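Local atomic coordinates of fibrillarin-like pre-rRNA processing protein (Archaeoglobus fulgidus, PDB entry 1NT2), a protein that uses S-adenosylmethionine to methylate ribose 2'-hydroxyls at specific sites in rRNA and tRNA, directed by a guide RNA within box C/D particles. Residues A[130-135]-A[157-162]; A[141-146]-A[181-186]; A[188-193]-A[204-209]. One frame throughout, in Å; residues are numbered along the deposited sequence.

Interaction 1 (A[130-135]-A[157-162]); sequences IYQDIA and VVIMVK. With SAM (S-adenosylmethionine), chain C.
Y131 stands with CG anti to the backbone N (chi1 -179°), so its ring reaches across toward the neighbouring strand. V158 CB lies in the ring plane at the edge, 3.6 Å from Y131 CD1. Farther out, M160 bends at chi2 and chi3 and brings CG to 3.4 Å from Y131 OH; its SD sits obliquely, 5.5 Å from the Y131 ring centroid, in a Met-aromatic contact. An alanine in place of Y131 would probably loosen the packing of V158 and M160, as both lose the ring they touch. On the other sheet face I130 and V157 lie side by side, as do Q132, extended beyond CG, and I159, whose CD1 is 3.4 Å from Q132 OE1. The parallel strands are laced by V158 N to I130 O, Q132 N to V158 O and M160 N to Q132 O; the last is 2.7 Å and nearly along the C=O axis. Next along the chain, D133 OD2 takes a weak bond (3.3 Å) from the amino N of S-adenosylmethionine and a salt bridge from K42, while I134 CG2 reaches N7 of its adenine at 3.4 Å. Both residues line the ligand pocket at the C-terminal side of the parallel strands of this Rossmann-like methyltransferase. The pair is central in the sheet: strand 60-64 flanks 130-132, strand 202-209 flanks 157-162, and helix 139-150 packs on Q132 and I159.

Interaction 2 (A[141-146]-A[181-186]); sequences EILKAN and KEMEGD
E141, already within helix 139-150, has its CB turned away from segment 181-186, yet its carboxylate bends back: OE1 comes to 5.4 Å from E182 OE2, two like charges near each other but not in contact. Two residues on, L143 has CG anti to the backbone N (chi1 178°) and offers CD1 to M183 SD at 4.2 Å, the two side chains crossing at about a right angle. This is the apolar, buried side of the contact. K144 carries the rest. Its CG is anti to the carbonyl carbon, and beyond CG the chain is fully extended, so the ammonium group is delivered straight to E182 and D186. Three acceptors gather round NZ. E182 O accepts a hydrogen bond of 2.7 Å from K144 NZ, the donor standing 28° out of the carbonyl plane. E182, bent at chi2, folds its carboxylate back to the same nitrogen, and OE2 meets K144 NZ at 2.7 Å from above the carboxylate plane in a salt bridge. D186 OD1 adds a weaker salt bridge, 3.4 Å from K144 NZ. The lysine thus joins the E182 carbonyl, the E182 carboxylate and D186 of the following loop in one network, and its positive charge probably offsets the neighbouring carboxylates of E182 and D186. On the methylene part of K144, CD also rests 3.6 Å from D186 OD2. Farther along, N146 turns elsewhere, its ND2 hydrogen-bonded to Y120 OH. The two helices lie next to each other on one face of the mixed sheet: L143 packs on Q132 of strand 127-132 and I159 of strand 155-162, and M183 on I205 of strand 202-209.

Interaction 3 (A[188-193]-A[204-209]); sequences KIVKHG and FIHAYR
H206 O is gripped twice: by V190 N at 2.8 Å, 35° above the carbonyl plane, and weakly by K191 N at 3.5 Å. Two successive residues facing one make a classic beta bulge, which shifts the register by one between I189 and K191. H206 N in turn donates to K191 O, nearly along the C=O axis. Before the bulge, K188 and Y208 form a hydrogen-bonded pair whose side chains run alongside each other: K188 CB sits over the Y208 ring face, 4.1 Å from its centroid in a CH-pi contact, and the extended lysine chain carries NZ to a hydrogen bond with Y208 OH whose exact geometry is less sure. V190 CG1 meets the edge of the H206 ring, and V190 CG2 lies in the plane of the Y208 ring, 3.9 Å from Y208 CD2. At the other end the F204 ring, its CG in the crowded position (chi1 79°), turns one face under the backbone of H192 and G193, with G193 N 3.7 Å above the ring plane. This antiparallel hairpin closes the sheet edge, giving the 3-2-1-4-5-7-6 strand order characteristic of Rossmann-like, S-adenosylmethionine-dependent methyltransferases.

From the N terminus, strand 127-132 leads into helix 139-150 and back to the parallel strand 155-162; interaction 1 closes this beta-alpha-beta crossover. Segment 141-146 lies on the helix of that crossover, but its partner, 181-186, comes only after strand 155-162, so interactions 1 and 2 cross along the chain. Helix 172-184 then runs into strand 188-194, where interaction 3, in series with the other two, closes the C-terminal hairpin. A207 and I205 join the hairpin to V157 and I159 through probable backbone hydrogen bonds, M160 packs on F204, and E184 of the helix touches I189. Helix layer, sheet centre and sheet edge are thereby tied together.

Interaction 1 (A[130-135]-A[157-162])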
loop_
_atom_site.group_PDB
_atom_site.type_symbol
_atom_site.label_atom_id
_atom_site.label_comp_id
_atom_site.label_asym_id
_atom_site.label_seq_id
_atom_site.Cartn_x
_atom_site.Cartn_y
_atom_site.Cartn_z
ATOM N N ILE A 130 46.646 6.545 18.145
ATOM C CA ILE A 130 45.391 6.011 17.638
ATOM C C ILE A 130 45.515 5.888 16.133
ATOM O O ILE A 130 45.582 6.903 15.438
ATOM C CB ILE A 130 44.209 6.952 17.880
ATOM C CG1 ILE A 130 44.246 7.517 19.295
ATOM C CG2 ILE A 130 42.916 6.191 17.679
ATOM C CD1 ILE A 130 43.166 8.557 19.556
ATOM N N TYR A 131 45.554 4.653 15.632
ATOM C CA TYR A 131 45.643 4.415 14.191
ATOM C C TYR A 131 44.228 4.164 13.690
ATOM O O TYR A 131 43.536 3.275 14.193
ATOM C CB TYR A 131 46.520 3.191 13.879
ATOM C CG TYR A 131 46.662 2.910 12.397
ATOM C CD1 TYR A 131 47.225 3.855 11.535
ATOM C CD2 TYR A 131 46.184 1.728 11.845
ATOM C CE1 TYR A 131 47.296 3.626 10.155
ATOM C CE2 TYR A 131 46.249 1.484 10.466
ATOM C CZ TYR A 131 46.803 2.437 9.627
ATOM O OH TYR A 131 46.846 2.212 8.267
ATOM N N GLN A 132 43.785 4.960 12.722
ATOM C CA GLN A 132 42.446 4.771 12.191
ATOM C C GLN A 132 42.452 4.581 10.682
ATOM O O GLN A 132 43.103 5.320 9.934
ATOM C CB GLN A 132 41.531 5.943 12.555
ATOM C CG GLN A 132 40.050 5.560 12.557
ATOM C CD GLN A 132 39.129 6.762 12.648
ATOM O OE1 GLN A 132 38.952 7.499 11.676
ATOM N NE2 GLN A 132 38.544 6.975 13.822
ATOM N N ASP A 133 41.704 3.568 10.257
ATOM C CA ASP A 133 41.567 3.193 8.859
ATOM C C ASP A 133 40.103 2.834 8.670
ATOM O O ASP A 133 39.780 1.743 8.211
ATOM C CB ASP A 133 42.436 1.967 8.572
ATOM C CG ASP A 133 42.623 1.712 7.100
ATOM O OD1 ASP A 133 41.668 1.960 6.336
ATOM O OD2 ASP A 133 43.724 1.248 6.721
ATOM N N ILE A 134 39.225 3.742 9.081
ATOM C CA ILE A 134 37.783 3.553 8.950
ATOM C C ILE A 134 37.323 4.394 7.773
ATOM O O ILE A 134 37.709 5.556 7.641
ATOM C CB ILE A 134 37.004 4.032 10.193
ATOM C CG1 ILE A 134 37.171 3.052 11.346
ATOM C CG2 ILE A 134 35.538 4.148 9.867
ATOM C CD1 ILE A 134 36.428 3.488 12.592
ATOM N N ALA A 135 36.501 3.798 6.921
ATOM C CA ALA A 135 35.989 4.477 5.750
ATOM C C ALA A 135 34.501 4.764 5.908
ATOM O O ALA A 135 33.657 3.944 5.543
ATOM C CB ALA A 135 36.237 3.622 4.525
ATOM N N VAL A 157 48.589 10.411 16.237
ATOM C CA VAL A 157 47.634 9.614 15.474
ATOM C C VAL A 157 47.935 9.585 13.984
ATOM O O VAL A 157 48.520 10.512 13.429
ATOM C CB VAL A 157 46.162 10.119 15.637
ATOM C CG1 VAL A 157 45.693 9.912 17.060
ATOM C CG2 VAL A 157 46.048 11.580 15.231
ATOM N N VAL A 158 47.526 8.490 13.355
ATOM C CA VAL A 158 47.680 8.283 11.922
ATOM C C VAL A 158 46.283 7.872 11.486
ATOM O O VAL A 158 45.682 6.956 12.054
ATOM C CB VAL A 158 48.660 7.132 11.596
ATOM C CG1 VAL A 158 48.990 7.144 10.121
ATOM C CG2 VAL A 158 49.918 7.260 12.434
ATOM N N ILE A 159 45.754 8.556 10.489
ATOM C CA ILE A 159 44.420 8.240 10.042
ATOM C C ILE A 159 44.383 8.160 8.528
ATOM O O ILE A 159 44.835 9.077 7.838
ATOM C CB ILE A 159 43.425 9.313 10.535
ATOM C CG1 ILE A 159 41.991 8.916 10.177
ATOM C CG2 ILE A 159 43.791 10.666 9.941
ATOM C CD1 ILE A 159 40.943 9.958 10.565
ATOM N N MET A 160 43.865 7.050 8.011
ATOM C CA MET A 160 43.759 6.879 6.572
ATOM C C MET A 160 42.395 7.436 6.138
ATOM O O MET A 160 41.398 7.308 6.855
ATOM C CB MET A 160 43.899 5.399 6.202
ATOM C CG MET A 160 45.190 4.721 6.694
ATOM S SD MET A 160 46.753 5.614 6.390
ATOM C CE MET A 160 46.649 5.905 4.645
ATOM N N VAL A 161 42.348 8.063 4.970
ATOM C CA VAL A 161 41.105 8.656 4.492
ATOM C C VAL A 161 40.795 8.363 3.023
ATOM O O VAL A 161 41.655 8.474 2.148
ATOM C CB VAL A 161 41.132 10.197 4.708
ATOM C CG1 VAL A 161 39.925 10.862 4.074
ATOM C CG2 VAL A 161 41.180 10.494 6.184
ATOM N N LYS A 162 39.553 7.980 2.761
ATOM C CA LYS A 162 39.113 7.709 1.407
ATOM C C LYS A 162 38.202 8.868 1.054
ATOM O O LYS A 162 37.065 8.914 1.518
ATOM C CB LYS A 162 38.331 6.398 1.358
ATOM C CG LYS A 162 37.694 6.097 0.018
ATOM C CD LYS A 162 37.209 4.666 -0.029
ATOM C CE LYS A 162 36.485 4.380 -1.329
ATOM N NZ LYS A 162 37.320 4.639 -2.533
HETATM N N SAM C . 43.442 -2.075 6.462
HETATM C CA SAM C . 42.293 -3.015 6.471
HETATM C C SAM C . 42.716 -4.389 5.967
HETATM O O SAM C . 43.886 -4.546 5.631
HETATM O OXT SAM C . 41.804 -5.287 5.934
HETATM C CB SAM C . 41.130 -2.432 5.618
HETATM C CG SAM C . 40.169 -1.671 6.523
HETATM S SD SAM C . 38.649 -0.883 5.827
HETATM C CE SAM C . 39.152 0.502 4.792
HETATM C "C5'" SAM C . 37.821 -0.134 7.170
HETATM C "C4'" SAM C . 37.307 -1.066 8.244
HETATM O "O4'" SAM C . 36.690 -0.234 9.229
HETATM C "C3'" SAM C . 36.198 -2.012 7.784
HETATM O "O3'" SAM C . 36.798 -3.329 7.902
HETATM C "C2'" SAM C . 35.069 -1.903 8.799
HETATM O "O2'" SAM C . 34.426 -3.049 9.324
HETATM C "C1'" SAM C . 35.645 -0.930 9.846
HETATM N N9 SAM C . 34.690 0.046 10.342
HETATM C C8 SAM C . 34.021 1.032 9.664
HETATM N N7 SAM C . 33.241 1.751 10.413
HETATM C C5 SAM C . 33.398 1.208 11.677
HETATM C C6 SAM C . 32.836 1.532 12.948
HETATM N N6 SAM C . 31.961 2.542 13.109
HETATM N N1 SAM C . 33.198 0.782 14.054
HETATM C C2 SAM C . 34.086 -0.238 13.879
HETATM N N3 SAM C . 34.683 -0.627 12.726
HETATM C C4 SAM C . 34.289 0.146 11.651
#

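Interaction 2 (A[141-146]-A[181-186])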
loop_
_atom_site.group_PDB
_atom_site.type_symbol
_atom_site.label_atom_id
_atom_site.label_comp_id
_atom_site.label_asym_id
_atom_site.label_seq_id
_atom_site.Cartn_x
_atom_site.Cartn_y
_atom_site.Cartn_z
ATOM N N GLU A 141 35.201 12.631 12.915
ATOM C CA GLU A 141 34.504 12.725 14.186
ATOM C C GLU A 141 34.938 11.555 15.064
ATOM O O GLU A 141 35.402 11.743 16.182
ATOM C CB GLU A 141 32.995 12.662 13.970
ATOM C CG GLU A 141 32.402 13.866 13.257
ATOM C CD GLU A 141 31.685 14.820 14.210
ATOM O OE1 GLU A 141 32.360 15.409 15.093
ATOM O OE2 GLU A 141 30.444 14.977 14.072
ATOM N N ILE A 142 34.785 10.343 14.543
ATOM C CA ILE A 142 35.157 9.145 15.285
ATOM C C ILE A 142 36.613 9.234 15.688
ATOM O O ILE A 142 36.989 8.843 16.794
ATOM C CB ILE A 142 34.949 7.853 14.451
ATOM C CG1 ILE A 142 33.507 7.782 13.953
ATOM C CG2 ILE A 142 35.221 6.625 15.303
ATOM C CD1 ILE A 142 33.226 6.578 13.097
ATOM N N LEU A 143 37.445 9.750 14.798
ATOM C CA LEU A 143 38.842 9.862 15.145
ATOM C C LEU A 143 39.033 10.893 16.262
ATOM O O LEU A 143 39.892 10.725 17.134
ATOM C CB LEU A 143 39.670 10.228 13.915
ATOM C CG LEU A 143 41.173 10.438 14.132
ATOM C CD1 LEU A 143 41.428 11.900 14.456
ATOM C CD2 LEU A 143 41.705 9.514 15.232
ATOM N N LYS A 144 38.221 11.947 16.253
ATOM C CA LYS A 144 38.325 12.989 17.276
ATOM C C LYS A 144 37.883 12.509 18.642
ATOM O O LYS A 144 38.652 12.562 19.594
ATOM C CB LYS A 144 37.515 14.226 16.880
ATOM C CG LYS A 144 38.167 15.025 15.780
ATOM C CD LYS A 144 37.522 16.378 15.615
ATOM C CE LYS A 144 38.308 17.217 14.619
ATOM N NZ LYS A 144 37.698 18.553 14.379
ATOM N N ALA A 145 36.639 12.047 18.731
ATOM C CA ALA A 145 36.088 11.556 19.988
ATOM C C ALA A 145 36.950 10.442 20.547
ATOM O O ALA A 145 37.142 10.361 21.753
ATOM C CB ALA A 145 34.663 11.066 19.792
ATOM N N ASN A 146 37.482 9.587 19.682
ATOM C CA ASN A 146 38.326 8.505 20.169
ATOM C C ASN A 146 39.605 9.067 20.789
ATOM O O ASN A 146 40.179 8.474 21.704
ATOM C CB ASN A 146 38.655 7.523 19.040
ATOM C CG ASN A 146 38.163 6.104 19.339
ATOM O OD1 ASN A 146 38.943 5.211 19.690
ATOM N ND2 ASN A 146 36.858 5.902 19.213
ATOM N N LYS A 181 41.514 20.584 7.026
ATOM C CA LYS A 181 41.178 21.800 7.761
ATOM C C LYS A 181 40.318 21.464 8.974
ATOM O O LYS A 181 40.554 21.968 10.075
ATOM C CB LYS A 181 40.432 22.782 6.848
ATOM C CG LYS A 181 41.209 23.163 5.589
ATOM C CD LYS A 181 40.473 24.183 4.713
ATOM C CE LYS A 181 41.279 24.503 3.451
ATOM N NZ LYS A 181 40.643 25.541 2.593
ATOM N N GLU A 182 39.328 20.599 8.766
ATOM C CA GLU A 182 38.419 20.184 9.829
ATOM C C GLU A 182 39.147 19.467 10.968
ATOM O O GLU A 182 38.780 19.602 12.136
ATOM C CB GLU A 182 37.328 19.269 9.259
ATOM C CG GLU A 182 36.125 19.066 10.185
ATOM C CD GLU A 182 36.161 17.755 10.958
ATOM O OE1 GLU A 182 36.078 16.680 10.326
ATOM O OE2 GLU A 182 36.264 17.798 12.203
ATOM N N MET A 183 40.188 18.714 10.626
ATOM C CA MET A 183 40.936 17.974 11.629
ATOM C C MET A 183 42.025 18.797 12.299
ATOM O O MET A 183 42.526 18.434 13.364
ATOM C CB MET A 183 41.559 16.727 11.009
ATOM C CG MET A 183 42.177 15.822 12.039
ATOM S SD MET A 183 42.785 14.325 11.332
ATOM C CE MET A 183 44.515 14.676 11.238
ATOM N N GLU A 184 42.393 19.906 11.674
ATOM C CA GLU A 184 43.423 20.767 12.230
ATOM C C GLU A 184 43.012 21.325 13.595
ATOM O O GLU A 184 43.830 21.413 14.511
ATOM C CB GLU A 184 43.716 21.922 11.269
ATOM C CG GLU A 184 44.854 22.809 11.733
ATOM C CD GLU A 184 46.123 22.015 11.999
ATOM O OE1 GLU A 184 46.739 21.522 11.027
ATOM O OE2 GLU A 184 46.495 21.876 13.185
ATOM N N GLY A 185 41.739 21.686 13.723
ATOM C CA GLY A 185 41.238 22.245 14.966
ATOM C C GLY A 185 41.511 21.479 16.251
ATOM O O GLY A 185 41.239 21.988 17.335
ATOM N N ASP A 186 42.049 20.270 16.160
ATOM C CA ASP A 186 42.310 19.484 17.366
ATOM C C ASP A 186 43.711 18.901 17.386
ATOM O O ASP A 186 44.291 18.679 18.447
ATOM C CB ASP A 186 41.305 18.333 17.471
ATOM C CG ASP A 186 39.864 18.810 17.611
ATOM O OD1 ASP A 186 39.487 19.826 16.979
ATOM O OD2 ASP A 186 39.098 18.145 18.342
#

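Interaction 3 (A[188-193]-A[204-209])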
loop_
_atom_site.group_PDB
_atom_site.type_symbol
_atom_site.label_atom_id
_atom_site.label_comp_id
_atom_site.label_asym_id
_atom_site.label_seq_id
_atom_site.Cartn_x
_atom_site.Cartn_y
_atom_site.Cartn_z
ATOM N N LYS A 188 47.845 18.635 15.537
ATOM C CA LYS A 188 48.896 19.403 14.906
ATOM C C LYS A 188 49.416 18.519 13.792
ATOM O O LYS A 188 49.914 17.426 14.060
ATOM C CB LYS A 188 50.035 19.693 15.872
ATOM C CG LYS A 188 51.200 20.370 15.176
ATOM C CD LYS A 188 52.347 20.627 16.113
ATOM C CE LYS A 188 53.560 21.074 15.338
ATOM N NZ LYS A 188 54.730 21.203 16.241
ATOM N N ILE A 189 49.290 18.987 12.550
ATOM C CA ILE A 189 49.737 18.239 11.372
ATOM C C ILE A 189 51.225 17.891 11.373
ATOM O O ILE A 189 52.052 18.632 11.902
ATOM C CB ILE A 189 49.427 19.020 10.090
ATOM C CG1 ILE A 189 49.750 20.506 10.304
ATOM C CG2 ILE A 189 47.974 18.817 9.706
ATOM C CD1 ILE A 189 49.667 21.361 9.047
ATOM N N VAL A 190 51.564 16.758 10.776
ATOM C CA VAL A 190 52.951 16.330 10.717
ATOM C C VAL A 190 53.302 15.976 9.286
ATOM O O VAL A 190 54.459 16.083 8.882
ATOM C CB VAL A 190 53.204 15.103 11.615
ATOM C CG1 VAL A 190 54.616 14.605 11.438
ATOM C CG2 VAL A 190 52.980 15.468 13.055
ATOM N N LYS A 191 52.291 15.556 8.528
ATOM C CA LYS A 191 52.467 15.181 7.129
ATOM C C LYS A 191 51.227 14.518 6.579
ATOM O O LYS A 191 50.489 13.837 7.285
ATOM C CB LYS A 191 53.616 14.190 6.956
ATOM C CG LYS A 191 54.888 14.741 6.341
ATOM C CD LYS A 191 54.733 15.124 4.884
ATOM C CE LYS A 191 56.088 15.554 4.308
ATOM N NZ LYS A 191 56.017 16.063 2.903
ATOM N N HIS A 192 51.014 14.726 5.295
ATOM C CA HIS A 192 49.907 14.121 4.596
ATOM C C HIS A 192 50.506 13.776 3.251
ATOM O O HIS A 192 51.449 14.428 2.800
ATOM C CB HIS A 192 48.741 15.098 4.432
ATOM C CG HIS A 192 49.119 16.398 3.794
ATOM N ND1 HIS A 192 48.182 17.284 3.308
ATOM C CD2 HIS A 192 50.326 16.972 3.577
ATOM C CE1 HIS A 192 48.795 18.346 2.819
ATOM N NE2 HIS A 192 50.098 18.183 2.969
ATOM N N GLY A 193 49.984 12.738 2.622
ATOM C CA GLY A 193 50.494 12.337 1.328
ATOM C C GLY A 193 49.647 11.183 0.875
ATOM O O GLY A 193 49.286 10.336 1.689
ATOM N N PHE A 204 47.203 9.567 3.790
ATOM C CA PHE A 204 47.486 9.472 5.223
ATOM C C PHE A 204 47.826 10.818 5.849
ATOM O O PHE A 204 48.558 11.628 5.280
ATOM C CB PHE A 204 48.633 8.496 5.474
ATOM C CG PHE A 204 49.996 9.075 5.196
ATOM C CD1 PHE A 204 50.738 9.665 6.217
ATOM C CD2 PHE A 204 50.530 9.057 3.909
ATOM C CE1 PHE A 204 51.985 10.227 5.960
ATOM C CE2 PHE A 204 51.776 9.617 3.641
ATOM C CZ PHE A 204 52.502 10.201 4.668
ATOM N N ILE A 205 47.284 11.053 7.034
ATOM C CA ILE A 205 47.539 12.294 7.735
ATOM C C ILE A 205 48.126 11.937 9.090
ATOM O O ILE A 205 47.483 11.255 9.889
ATOM C CB ILE A 205 46.241 13.094 7.979
ATOM C CG1 ILE A 205 45.386 13.150 6.717
ATOM C CG2 ILE A 205 46.582 14.514 8.383
ATOM C CD1 ILE A 205 44.074 13.897 6.918
ATOM N N HIS A 206 49.355 12.375 9.342
ATOM C CA HIS A 206 49.994 12.109 10.625
ATOM C C HIS A 206 49.840 13.384 11.428
ATOM O O HIS A 206 49.939 14.481 10.874
ATOM C CB HIS A 206 51.479 11.803 10.458
ATOM C CG HIS A 206 52.147 11.390 11.729
ATOM N ND1 HIS A 206 53.364 11.891 12.129
ATOM C CD2 HIS A 206 51.769 10.510 12.688
ATOM C CE1 HIS A 206 53.709 11.340 13.280
ATOM N NE2 HIS A 206 52.757 10.497 13.640
ATOM N N ALA A 207 49.592 13.248 12.726
ATOM C CA ALA A 207 49.415 14.418 13.575
ATOM C C ALA A 207 49.354 14.052 15.050
ATOM O O ALA A 207 49.389 12.879 15.416
ATOM C CB ALA A 207 48.146 15.166 13.169
ATOM N N TYR A 208 49.260 15.069 15.897
ATOM C CA TYR A 208 49.194 14.840 17.326
ATOM C C TYR A 208 48.545 16.027 18.020
ATOM O O TYR A 208 48.469 17.123 17.457
ATOM C CB TYR A 208 50.603 14.597 17.878
ATOM C CG TYR A 208 51.492 15.821 17.919
ATOM C CD1 TYR A 208 51.678 16.530 19.107
ATOM C CD2 TYR A 208 52.147 16.274 16.774
ATOM C CE1 TYR A 208 52.494 17.660 19.157
ATOM C CE2 TYR A 208 52.968 17.406 16.812
ATOM C CZ TYR A 208 53.134 18.095 18.008
ATOM O OH TYR A 208 53.923 19.226 18.058
ATOM N N ARG A 209 48.065 15.798 19.237
ATOM C CA ARG A 209 47.431 16.852 20.003
ATOM C C ARG A 209 48.319 17.253 21.166
ATOM O O ARG A 209 48.742 16.411 21.962
ATOM C CB ARG A 209 46.073 16.392 20.530
ATOM C CG ARG A 209 46.125 15.155 21.408
ATOM C CD ARG A 209 44.797 14.937 22.122
ATOM N NE ARG A 209 44.593 15.914 23.188
ATOM C CZ ARG A 209 43.441 16.106 23.821
ATOM N NH1 ARG A 209 42.373 15.386 23.494
ATOM N NH2 ARG A 209 43.358 17.017 24.782
#